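Side-chain contact in Sodium/calcium exchanger membrane region domain-containing protein (Archaeoglobus fulgidus, PDB 4KPP), which probably exchanges calcium ions for protons across the membrane, as a member of the sodium/calcium exchanger family: residues A[344-347]-A[348-351]. Numbering follows the deposited sequence.
Sequences LFLL and FIVQ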
loop_
_atom_site.group_PDB
_atom_site.type_symbol
_atom_site.label_atom_id
_atom_site.label_comp_id
_atom_site.label_asym_id
_atom_site.label_seq_id
_atom_site.Cartn_x
_atom_site.Cartn_y
_atom_site.Cartn_z
ATOM N N LEU A 344 -9.565 8.452 12.710
ATOM C CA LEU A 344 -8.412 7.866 12.028
ATOM C C LEU A 344 -7.323 8.905 11.775
ATOM O O LEU A 344 -6.136 8.623 11.936
ATOM C CB LEU A 344 -8.832 7.218 10.706
ATOM C CG LEU A 344 -9.647 5.927 10.790
ATOM C CD1 LEU A 344 -9.976 5.404 9.397
ATOM C CD2 LEU A 344 -8.897 4.879 11.592
ATOM N N PHE A 345 -7.732 10.108 11.383
ATOM C CA PHE A 345 -6.782 11.181 11.107
ATOM C C PHE A 345 -6.087 11.680 12.372
ATOM O O PHE A 345 -4.858 11.685 12.450
ATOM C CB PHE A 345 -7.473 12.344 10.395
ATOM C CG PHE A 345 -6.550 13.487 10.071
ATOM C CD1 PHE A 345 -5.705 13.421 8.975
ATOM C CD2 PHE A 345 -6.530 14.625 10.863
ATOM C CE1 PHE A 345 -4.855 14.469 8.673
ATOM C CE2 PHE A 345 -5.683 15.675 10.567
ATOM C CZ PHE A 345 -4.845 15.597 9.471
ATOM N N LEU A 346 -6.879 12.095 13.357
ATOM C CA LEU A 346 -6.344 12.652 14.600
ATOM C C LEU A 346 -5.436 11.683 15.356
ATOM O O LEU A 346 -4.321 12.040 15.733
ATOM C CB LEU A 346 -7.479 13.130 15.511
ATOM C CG LEU A 346 -8.331 14.282 14.970
ATOM C CD1 LEU A 346 -9.408 14.675 15.973
ATOM C CD2 LEU A 346 -7.458 15.475 14.611
ATOM N N LEU A 347 -5.913 10.463 15.573
ATOM C CA LEU A 347 -5.141 9.464 16.307
ATOM C C LEU A 347 -3.804 9.154 15.632
ATOM O O LEU A 347 -2.838 8.771 16.295
ATOM C CB LEU A 347 -5.958 8.185 16.497
ATOM C CG LEU A 347 -7.101 8.283 17.509
ATOM C CD1 LEU A 347 -7.934 7.011 17.519
ATOM C CD2 LEU A 347 -6.554 8.576 18.897
ATOM N N PHE A 348 -3.756 9.331 14.315
ATOM C CA PHE A 348 -2.524 9.141 13.558
ATOM C C PHE A 348 -1.549 10.295 13.775
ATOM O O PHE A 348 -0.425 10.088 14.232
ATOM C CB PHE A 348 -2.822 8.984 12.063
ATOM C CG PHE A 348 -1.590 8.966 11.201
ATOM C CD1 PHE A 348 -0.839 7.808 11.066
ATOM C CD2 PHE A 348 -1.180 10.111 10.528
ATOM C CE1 PHE A 348 0.298 7.791 10.279
ATOM C CE2 PHE A 348 -0.045 10.099 9.736
ATOM C CZ PHE A 348 0.696 8.938 9.612
ATOM N N ILE A 349 -1.984 11.509 13.446
ATOM C CA ILE A 349 -1.106 12.677 13.501
ATOM C C ILE A 349 -0.659 13.039 14.916
ATOM O O ILE A 349 0.413 13.609 15.102
ATOM C CB ILE A 349 -1.734 13.914 12.810
ATOM C CG1 ILE A 349 -3.134 14.200 13.365
ATOM C CG2 ILE A 349 -1.773 13.718 11.300
ATOM C CD1 ILE A 349 -3.171 15.259 14.451
ATOM N N VAL A 350 -1.481 12.711 15.907
ATOM C CA VAL A 350 -1.118 12.953 17.299
ATOM C C VAL A 350 0.139 12.168 17.666
ATOM O O VAL A 350 1.045 12.697 18.313
ATOM C CB VAL A 350 -2.274 12.602 18.266
ATOM C CG1 VAL A 350 -1.749 12.370 19.672
ATOM C CG2 VAL A 350 -3.324 13.704 18.261
ATOM N N GLN A 351 0.196 10.913 17.225
ATOM C CA GLN A 351 1.344 10.052 17.490
ATOM C C GLN A 351 2.575 10.572 16.766
ATOM O O GLN A 351 3.702 10.443 17.249
ATOM C CB GLN A 351 1.048 8.613 17.054
ATOM C CG GLN A 351 2.101 7.593 17.483
ATOM C CD GLN A 351 3.141 7.321 16.409
ATOM O OE1 GLN A 351 2.812 7.148 15.233
ATOM N NE2 GLN A 351 4.405 7.281 16.812
#
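I349 reaches back one turn along helix 338-353 and lays its CG2 methyl over one face of the F345 ring, 4.3 Å from the centroid, in a CH-pi contact offset toward the rim. F345 holds CG anti to the backbone N (chi1 -180°), which brings its ring close enough to present that face. CG1 of I349 sits between the backbone N and the carbonyl carbon (chi1 53°), a strained choice in a helix that wedges it against F345 O (3.2 Å) and L346 O (3.4 Å); chi2, unstaggered at 97°, carries CD1 to 4.3 Å from L346 CD2. The backbone beneath is firm: I349 N donates to F345 O (3.0 Å) in a nearly straight bond, whereas F348 N makes only weak bonds, to L344 O and F345 O. F348 turns to the buried side, its CB resting against the same two carbonyl oxygens, 3.3 Å from L344 O and 3.4 Å from F345 O, and its ring meeting W248 nearly at right angles. L344 packs on the calcium ligand I330. Shortening I349 to an alanine would probably open a gap over this face of F345 and leave the ring freer to turn. Between the two segments, cohesion thus rests on backbone hydrogen bonds and apolar contact, without side-chain polar pairs.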